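Local coordinates for protein apoptosis regulator Bcl-2 homolog (Canarypox virus, PDB 5WOS) that inhibits apoptosis of the host cell, interacting with BAK1, BAX and other BH3-containing proteins, supposedly to keep BAK1 and BAX from being activated, at residues A[90-95]-A[135-140]; A[25-30]-A[101-106]. All coordinates share one frame; numbering follows the deposited sequence.

Interaction 1: residues A[90-95]-A[135-140]; sequences ITWGRV and SWLSDQ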
ATOM      1  N   ILE A  90       1.950   2.219  14.313  1.00 39.43           N
ATOM      2  CA  ILE A  90       1.555   1.344  13.215  1.00 40.46           C
ATOM      3  C   ILE A  90       0.124   0.888  13.456  1.00 42.01           C
ATOM      4  O   ILE A  90      -0.192   0.350  14.525  1.00 44.42           O
ATOM      5  CB  ILE A  90       2.492   0.130  13.091  1.00 39.06           C
ATOM      6  CG1 ILE A  90       3.942   0.586  12.940  1.00 41.82           C
ATOM      7  CG2 ILE A  90       2.087  -0.727  11.901  1.00 34.71           C
ATOM      8  CD1 ILE A  90       4.958  -0.537  13.110  1.00 40.50           C
ATOM      9  N   THR A  91      -0.739   1.097  12.464  1.00 41.28           N
ATOM     10  CA  THR A  91      -2.095   0.571  12.499  1.00 44.39           C
ATOM     11  C   THR A  91      -2.441   0.022  11.124  1.00 40.97           C
ATOM     12  O   THR A  91      -1.859   0.417  10.110  1.00 34.41           O
ATOM     13  CB  THR A  91      -3.128   1.633  12.903  1.00 39.70           C
ATOM     14  OG1 THR A  91      -3.161   2.668  11.915  1.00 36.24           O
ATOM     15  CG2 THR A  91      -2.787   2.230  14.264  1.00 40.64           C
ATOM     16  N   TRP A  92      -3.400  -0.905  11.098  1.00 44.44           N
ATOM     17  CA  TRP A  92      -3.817  -1.483   9.828  1.00 34.23           C
ATOM     18  C   TRP A  92      -4.417  -0.430   8.913  1.00 32.64           C
ATOM     19  O   TRP A  92      -4.262  -0.512   7.688  1.00 33.23           O
ATOM     20  CB  TRP A  92      -4.807  -2.623  10.067  1.00 35.05           C
ATOM     21  CG  TRP A  92      -4.133  -3.928  10.391  1.00 39.94           C
ATOM     22  CD1 TRP A  92      -4.190  -4.619  11.573  1.00 36.88           C
ATOM     23  CD2 TRP A  92      -3.287  -4.690   9.523  1.00 31.96           C
ATOM     24  NE1 TRP A  92      -3.437  -5.767  11.485  1.00 33.20           N
ATOM     25  CE2 TRP A  92      -2.873  -5.833  10.237  1.00 33.25           C
ATOM     26  CE3 TRP A  92      -2.844  -4.520   8.207  1.00 31.66           C
ATOM     27  CZ2 TRP A  92      -2.037  -6.796   9.682  1.00 32.75           C
ATOM     28  CZ3 TRP A  92      -2.012  -5.482   7.655  1.00 31.65           C
ATOM     29  CH2 TRP A  92      -1.618  -6.603   8.393  1.00 33.94           C
ATOM     30  N   GLY A  93      -5.085   0.575   9.480  1.00 31.02           N
ATOM     31  CA  GLY A  93      -5.617   1.648   8.656  1.00 37.83           C
ATOM     32  C   GLY A  93      -4.530   2.373   7.888  1.00 37.31           C
ATOM     33  O   GLY A  93      -4.674   2.647   6.694  1.00 34.25           O
ATOM     34  N   ARG A  94      -3.419   2.680   8.557  1.00 38.80           N
ATOM     35  CA  ARG A  94      -2.306   3.330   7.876  1.00 38.69           C
ATOM     36  C   ARG A  94      -1.641   2.387   6.880  1.00 31.34           C
ATOM     37  O   ARG A  94      -1.290   2.799   5.768  1.00 35.20           O
ATOM     38  CB  ARG A  94      -1.299   3.843   8.906  1.00 37.22           C
ATOM     39  CG  ARG A  94      -1.845   4.986   9.741  1.00 40.03           C
ATOM     40  CD  ARG A  94      -0.919   5.381  10.875  1.00 40.80           C
ATOM     41  NE  ARG A  94      -1.472   6.491  11.647  1.00 48.12           N
ATOM     42  CZ  ARG A  94      -0.803   7.177  12.567  1.00 49.29           C
ATOM     43  NH1 ARG A  94       0.459   6.879  12.841  1.00 46.43           N
ATOM     44  NH2 ARG A  94      -1.398   8.172  13.208  1.00 53.62           N
ATOM     45  N   VAL A  95      -1.465   1.119   7.257  1.00 33.20           N
ATOM     46  CA  VAL A  95      -0.848   0.148   6.354  1.00 38.15           C
ATOM     47  C   VAL A  95      -1.668   0.009   5.077  1.00 38.23           C
ATOM     48  O   VAL A  95      -1.115  -0.068   3.973  1.00 38.24           O
ATOM     49  CB  VAL A  95      -0.676  -1.208   7.067  1.00 36.44           C
ATOM     50  CG1 VAL A  95      -0.228  -2.282   6.092  1.00 36.01           C
ATOM     51  CG2 VAL A  95       0.332  -1.083   8.202  1.00 40.59           C
ATOM     52  N   SER A 135       8.166  -6.856  13.077  1.00 44.99           N
ATOM     53  CA  SER A 135       7.766  -7.428  14.358  1.00 47.63           C
ATOM     54  C   SER A 135       6.286  -7.184  14.627  1.00 45.57           C
ATOM     55  O   SER A 135       5.578  -8.076  15.109  1.00 47.71           O
ATOM     56  CB  SER A 135       8.625  -6.847  15.479  1.00 46.01           C
ATOM     57  OG  SER A 135       8.517  -5.437  15.519  1.00 53.55           O
ATOM     58  N   TRP A 136       5.798  -5.984  14.303  1.00 41.05           N
ATOM     59  CA  TRP A 136       4.376  -5.690  14.444  1.00 42.17           C
ATOM     60  C   TRP A 136       3.535  -6.640  13.601  1.00 41.89           C
ATOM     61  O   TRP A 136       2.505  -7.145  14.061  1.00 45.93           O
ATOM     62  CB  TRP A 136       4.115  -4.237  14.049  1.00 40.28           C
ATOM     63  CG  TRP A 136       2.707  -3.776  14.249  1.00 38.13           C
ATOM     64  CD1 TRP A 136       2.174  -3.234  15.382  1.00 38.56           C
ATOM     65  CD2 TRP A 136       1.651  -3.797  13.280  1.00 37.04           C
ATOM     66  NE1 TRP A 136       0.851  -2.924  15.182  1.00 43.73           N
ATOM     67  CE2 TRP A 136       0.506  -3.260  13.899  1.00 40.16           C
ATOM     68  CE3 TRP A 136       1.564  -4.219  11.950  1.00 35.70           C
ATOM     69  CZ2 TRP A 136      -0.712  -3.132  13.233  1.00 42.81           C
ATOM     70  CZ3 TRP A 136       0.355  -4.094  11.293  1.00 43.01           C
ATOM     71  CH2 TRP A 136      -0.767  -3.557  11.934  1.00 40.82           C
ATOM     72  N   LEU A 137       3.964  -6.897  12.363  1.00 43.37           N
ATOM     73  CA  LEU A 137       3.237  -7.821  11.498  1.00 45.94           C
ATOM     74  C   LEU A 137       3.370  -9.257  11.982  1.00 41.11           C
ATOM     75  O   LEU A 137       2.388 -10.008  11.994  1.00 46.52           O
ATOM     76  CB  LEU A 137       3.743  -7.695  10.061  1.00 35.50           C
ATOM     77  CG  LEU A 137       3.285  -6.439   9.332  1.00 36.60           C
ATOM     78  CD1 LEU A 137       4.065  -6.263   8.057  1.00 40.05           C
ATOM     79  CD2 LEU A 137       1.796  -6.519   9.035  1.00 45.89           C
ATOM     80  N   SER A 138       4.576  -9.660  12.376  1.00 42.41           N
ATOM     81  CA  SER A 138       4.776 -11.023  12.847  1.00 45.82           C
ATOM     82  C   SER A 138       3.943 -11.307  14.089  1.00 49.17           C
ATOM     83  O   SER A 138       3.339 -12.379  14.207  1.00 51.89           O
ATOM     84  CB  SER A 138       6.259 -11.264  13.128  1.00 47.59           C
ATOM     85  OG  SER A 138       6.474 -12.570  13.632  1.00 63.81           O
ATOM     86  N   ASP A 139       3.886 -10.356  15.026  1.00 52.26           N
ATOM     87  CA  ASP A 139       3.152 -10.578  16.267  1.00 57.14           C
ATOM     88  C   ASP A 139       1.650 -10.707  16.051  1.00 53.88           C
ATOM     89  O   ASP A 139       0.931 -11.008  17.010  1.00 60.38           O
ATOM     90  CB  ASP A 139       3.428  -9.454  17.269  1.00 55.55           C
ATOM     91  CG  ASP A 139       4.861  -9.456  17.766  1.00 71.43           C
ATOM     92  OD1 ASP A 139       5.545  -8.421  17.630  1.00 77.45           O
ATOM     93  OD2 ASP A 139       5.310 -10.503  18.280  1.00 90.97           O
ATOM     94  N   GLN A 140       1.162 -10.478  14.835  1.00 50.31           N
ATOM     95  CA  GLN A 140      -0.234 -10.709  14.492  1.00 48.66           C
ATOM     96  C   GLN A 140      -0.396 -11.830  13.477  1.00 52.59           C
ATOM     97  O   GLN A 140      -1.485 -11.995  12.917  1.00 44.69           O
ATOM     98  CB  GLN A 140      -0.865  -9.430  13.947  1.00 46.90           C
ATOM     99  CG  GLN A 140      -0.675  -8.229  14.841  1.00 49.60           C
ATOM    100  CD  GLN A 140      -1.536  -7.065  14.426  1.00 47.44           C
ATOM    101  OE1 GLN A 140      -2.606  -7.246  13.845  1.00 44.32           O
ATOM    102  NE2 GLN A 140      -1.080  -5.858  14.728  1.00 57.26           N
TER

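Interaction 2: residues A[25-30]-A[101-106]; sequences NYFIEY and FGAYVT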
ATOM      1  N   ASN A  25      -0.338  -8.724  -6.366  1.00 38.95           N
ATOM      2  CA  ASN A  25      -1.529  -9.058  -7.134  1.00 39.74           C
ATOM      3  C   ASN A  25      -2.560  -7.935  -7.122  1.00 37.69           C
ATOM      4  O   ASN A  25      -3.276  -7.757  -8.114  1.00 35.29           O
ATOM      5  CB  ASN A  25      -2.142 -10.358  -6.607  1.00 36.43           C
ATOM      6  CG  ASN A  25      -1.491 -11.590  -7.213  1.00 39.00           C
ATOM      7  OD1 ASN A  25      -1.830 -12.000  -8.321  1.00 47.45           O
ATOM      8  ND2 ASN A  25      -0.554 -12.187  -6.486  1.00 43.49           N
ATOM      9  N   TYR A  26      -2.656  -7.165  -6.036  1.00 37.06           N
ATOM     10  CA  TYR A  26      -3.580  -6.038  -6.048  1.00 33.94           C
ATOM     11  C   TYR A  26      -3.120  -4.968  -7.031  1.00 33.38           C
ATOM     12  O   TYR A  26      -3.935  -4.403  -7.770  1.00 36.37           O
ATOM     13  CB  TYR A  26      -3.736  -5.449  -4.649  1.00 36.57           C
ATOM     14  CG  TYR A  26      -4.698  -4.282  -4.622  1.00 32.13           C
ATOM     15  CD1 TYR A  26      -4.252  -2.992  -4.381  1.00 29.92           C
ATOM     16  CD2 TYR A  26      -6.049  -4.472  -4.868  1.00 32.45           C
ATOM     17  CE1 TYR A  26      -5.126  -1.927  -4.373  1.00 32.47           C
ATOM     18  CE2 TYR A  26      -6.929  -3.416  -4.855  1.00 34.78           C
ATOM     19  CZ  TYR A  26      -6.463  -2.145  -4.611  1.00 35.63           C
ATOM     20  OH  TYR A  26      -7.342  -1.087  -4.603  1.00 38.19           O
ATOM     21  N   PHE A  27      -1.821  -4.670  -7.057  1.00 34.05           N
ATOM     22  CA  PHE A  27      -1.311  -3.723  -8.041  1.00 36.38           C
ATOM     23  C   PHE A  27      -1.613  -4.210  -9.451  1.00 39.61           C
ATOM     24  O   PHE A  27      -2.131  -3.458 -10.284  1.00 39.72           O
ATOM     25  CB  PHE A  27       0.194  -3.512  -7.848  1.00 34.14           C
ATOM     26  CG  PHE A  27       0.554  -2.703  -6.629  1.00 33.06           C
ATOM     27  CD1 PHE A  27      -0.395  -2.379  -5.671  1.00 37.30           C
ATOM     28  CD2 PHE A  27       1.852  -2.256  -6.447  1.00 37.34           C
ATOM     29  CE1 PHE A  27      -0.052  -1.634  -4.557  1.00 40.15           C
ATOM     30  CE2 PHE A  27       2.197  -1.512  -5.340  1.00 35.58           C
ATOM     31  CZ  PHE A  27       1.244  -1.201  -4.395  1.00 37.99           C
ATOM     32  N   ILE A  28      -1.310  -5.480  -9.729  1.00 40.95           N
ATOM     33  CA  ILE A  28      -1.643  -6.067 -11.026  1.00 37.98           C
ATOM     34  C   ILE A  28      -3.126  -5.878 -11.324  1.00 43.11           C
ATOM     35  O   ILE A  28      -3.507  -5.352 -12.377  1.00 43.76           O
ATOM     36  CB  ILE A  28      -1.248  -7.554 -11.053  1.00 45.13           C
ATOM     37  CG1 ILE A  28       0.275  -7.695 -11.031  1.00 43.24           C
ATOM     38  CG2 ILE A  28      -1.821  -8.246 -12.287  1.00 44.94           C
ATOM     39  CD1 ILE A  28       0.751  -9.096 -10.749  1.00 32.92           C
ATOM     40  N   GLU A  29      -3.986  -6.309 -10.399  1.00 39.72           N
ATOM     41  CA  GLU A  29      -5.421  -6.211 -10.639  1.00 39.42           C
ATOM     42  C   GLU A  29      -5.853  -4.762 -10.821  1.00 42.17           C
ATOM     43  O   GLU A  29      -6.708  -4.465 -11.664  1.00 44.15           O
ATOM     44  CB  GLU A  29      -6.199  -6.863  -9.495  1.00 38.18           C
ATOM     45  CG  GLU A  29      -7.718  -6.805  -9.693  1.00 42.85           C
ATOM     46  CD  GLU A  29      -8.480  -7.801  -8.832  1.00 50.93           C
ATOM     47  OE1 GLU A  29      -7.840  -8.686  -8.226  1.00 55.53           O
ATOM     48  OE2 GLU A  29      -9.723  -7.702  -8.767  1.00 51.04           O
ATOM     49  N   TYR A  30      -5.269  -3.842 -10.052  1.00 41.05           N
ATOM     50  CA  TYR A  30      -5.695  -2.452 -10.142  1.00 40.69           C
ATOM     51  C   TYR A  30      -5.211  -1.793 -11.427  1.00 45.94           C
ATOM     52  O   TYR A  30      -5.873  -0.888 -11.944  1.00 42.51           O
ATOM     53  CB  TYR A  30      -5.198  -1.657  -8.938  1.00 39.28           C
ATOM     54  CG  TYR A  30      -5.642  -0.215  -8.990  1.00 41.56           C
ATOM     55  CD1 TYR A  30      -6.978   0.120  -8.830  1.00 39.22           C
ATOM     56  CD2 TYR A  30      -4.733   0.807  -9.217  1.00 37.64           C
ATOM     57  CE1 TYR A  30      -7.397   1.430  -8.887  1.00 36.00           C
ATOM     58  CE2 TYR A  30      -5.143   2.123  -9.275  1.00 41.05           C
ATOM     59  CZ  TYR A  30      -6.479   2.428  -9.109  1.00 41.74           C
ATOM     60  OH  TYR A  30      -6.902   3.739  -9.161  1.00 46.66           O
ATOM     61  N   PHE A 101      -2.524   4.000  -1.787  1.00 38.97           N
ATOM     62  CA  PHE A 101      -1.770   5.070  -2.430  1.00 35.12           C
ATOM     63  C   PHE A 101      -0.635   4.506  -3.273  1.00 34.99           C
ATOM     64  O   PHE A 101      -0.346   5.016  -4.363  1.00 35.10           O
ATOM     65  CB  PHE A 101      -1.227   6.037  -1.379  1.00 42.62           C
ATOM     66  CG  PHE A 101      -0.405   7.157  -1.957  1.00 43.09           C
ATOM     67  CD1 PHE A 101      -1.017   8.267  -2.511  1.00 37.52           C
ATOM     68  CD2 PHE A 101       0.978   7.098  -1.945  1.00 37.92           C
ATOM     69  CE1 PHE A 101      -0.266   9.295  -3.043  1.00 41.22           C
ATOM     70  CE2 PHE A 101       1.732   8.126  -2.474  1.00 39.71           C
ATOM     71  CZ  PHE A 101       1.107   9.225  -3.025  1.00 39.49           C
ATOM     72  N   GLY A 102       0.023   3.453  -2.789  1.00 33.01           N
ATOM     73  CA  GLY A 102       0.997   2.766  -3.618  1.00 38.32           C
ATOM     74  C   GLY A 102       0.389   2.264  -4.914  1.00 41.45           C
ATOM     75  O   GLY A 102       0.983   2.408  -5.987  1.00 38.35           O
ATOM     76  N   ALA A 103      -0.809   1.678  -4.834  1.00 37.07           N
ATOM     77  CA  ALA A 103      -1.485   1.203  -6.037  1.00 34.64           C
ATOM     78  C   ALA A 103      -1.736   2.344  -7.014  1.00 36.49           C
ATOM     79  O   ALA A 103      -1.511   2.199  -8.220  1.00 44.34           O
ATOM     80  CB  ALA A 103      -2.799   0.519  -5.665  1.00 47.11           C
ATOM     81  N   TYR A 104      -2.201   3.491  -6.512  1.00 41.36           N
ATOM     82  CA  TYR A 104      -2.477   4.620  -7.395  1.00 44.20           C
ATOM     83  C   TYR A 104      -1.210   5.077  -8.107  1.00 43.85           C
ATOM     84  O   TYR A 104      -1.210   5.284  -9.327  1.00 44.97           O
ATOM     85  CB  TYR A 104      -3.095   5.776  -6.608  1.00 44.95           C
ATOM     86  CG  TYR A 104      -3.369   6.983  -7.473  1.00 51.35           C
ATOM     87  CD1 TYR A 104      -4.288   6.914  -8.508  1.00 59.49           C
ATOM     88  CD2 TYR A 104      -2.700   8.182  -7.269  1.00 53.37           C
ATOM     89  CE1 TYR A 104      -4.544   8.008  -9.312  1.00 73.12           C
ATOM     90  CE2 TYR A 104      -2.950   9.285  -8.070  1.00 58.97           C
ATOM     91  CZ  TYR A 104      -3.873   9.190  -9.090  1.00 68.52           C
ATOM     92  OH  TYR A 104      -4.132  10.274  -9.895  1.00 74.96           O
ATOM     93  N   VAL A 105      -0.120   5.254  -7.356  1.00 42.79           N
ATOM     94  CA  VAL A 105       1.152   5.650  -7.961  1.00 40.60           C
ATOM     95  C   VAL A 105       1.535   4.676  -9.066  1.00 43.76           C
ATOM     96  O   VAL A 105       1.937   5.077 -10.165  1.00 47.29           O
ATOM     97  CB  VAL A 105       2.248   5.742  -6.883  1.00 36.40           C
ATOM     98  CG1 VAL A 105       3.644   5.699  -7.503  1.00 44.68           C
ATOM     99  CG2 VAL A 105       2.082   7.015  -6.076  1.00 34.23           C
ATOM    100  N   THR A 106       1.417   3.377  -8.786  1.00 47.09           N
ATOM    101  CA  THR A 106       1.779   2.368  -9.776  1.00 45.28           C
ATOM    102  C   THR A 106       0.984   2.563 -11.061  1.00 46.38           C
ATOM    103  O   THR A 106       1.551   2.584 -12.159  1.00 44.16           O
ATOM    104  CB  THR A 106       1.553   0.968  -9.199  1.00 37.93           C
ATOM    105  OG1 THR A 106       2.248   0.845  -7.951  1.00 46.07           O
ATOM    106  CG2 THR A 106       2.066  -0.098 -10.148  1.00 39.10           C
TER

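Interaction 1: residues A[90-95]-A[135-140]
I90 and W136 face each other where the start of helix 92-112 meets the end of helix 121-138, and their CA atoms, 7.7 Å apart, are the nearest backbone pair. The segments belong to the Bcl-2 fold. T91-W92-G93-R94 resembles the NWGR signature of BH1, with a threonine in the first place, and the stretch starting at W136 resembles BH2. T91 is the N-cap: its OG1 accepts a weak bond from R94 N. R94 faces elsewhere, forming a salt bridge with an acidic side chain of the bound peptide, as expected for the BH1 arginine, and another with D88.

The W136 indole carries most of the contact. Its CG is anti to the backbone N (chi1 -176°), which sends the ring across to the other segment. I90 CG2 sits over one face, 3.4 Å from W136 CD2, in a CH-pi contact with the six-membered ring. The amide NE2 of Q140 lies over the opposite face, toward its rim. The far edge of W136 then points at a face of W92. This is an edge-to-face pair with planes at 56°, and W136 CH2 comes within 3.5 Å of W92 CE2. V95 CG2 adds a looser contact with W136 CZ3 at 4.3 Å.

Q140 also holds the W92 indole, by a hydrogen bond at its N-H. Its chain runs extended past CG and brings OE1 there. W92 NE1 donates to Q140 OE1 at 2.9 Å, with an N-H...O angle of 158°. The oxygen lies near the indole plane, but the donor stands above the plane of the amide. Farther round W92, on its six-membered ring, the tip of L137 closes in, with L137 CD2 3.5 Å from W92 CH2.

Interaction 2: residues A[25-30]-A[101-106]
F27 and A103 mark the closest backbone approach of helices 14-32 and 92-112, with CA atoms 5.3 Å apart. The two segment axes come within 9.4 Å and cross at -47°. No hydrogen bond joins the segments; aromatic rings of one rest on small residues of the other.

The ring of F27 lies along the backbone of G102 and A103. Its CA-CB bond does not head for the other helix, but with CG anti to the carbonyl carbon (chi1 -73°) the ring end comes nearer, and F27 CE1 reaches to 3.4 Å from A103 N. G102 has no side chain in the way, and F27 CZ approaches G102 C to 3.6 Å. A103 CB enters between aromatic rings: Y26 CE1 is 3.6 Å from A103 CB, and F27 also touches the methyl.

In the Bcl-2 fold the helix equivalent to 92-112 is the central hydrophobic one, and this contact packs helix 14-32 against it. Helix 121-138 also borders the F27 ring, through P122 and I125. The hydroxyl of Y26 is hydrogen-bonded to D54 of helix 43-69.

Y30 extends past A103, with Y30 CD2 3.6 Å from A103 O, and its OH comes near the edge of the Y104 ring. T106 crosses F27 at about a right angle, with T106 OG1 3.5 Å from F27 CD2. T106 OG1 donates to G102 O at 2.8 Å, and that oxygen also takes T106 N from the other face of its plane.

How the interactions relate
Both interactions use helix 92-112 of the Bcl-2 fold. Interaction 1 sits at its start, against the end of helix 121-138. Interaction 2 lies farther along, against helix 14-32, and is the more buried and nearer the centre of the chain. Their centres are about 20 Å apart, and their nearest atoms about 7 Å apart without touching. Along the chain the order is 25-30, 90-95, 101-106, 135-140, so the two alternate. Together they tie helix 14-32 and helix 121-138 to the shared helix. That helix also faces the bound peptide, through R94, within 90-95, and F101, within 101-106, neither of which touches the partner segment.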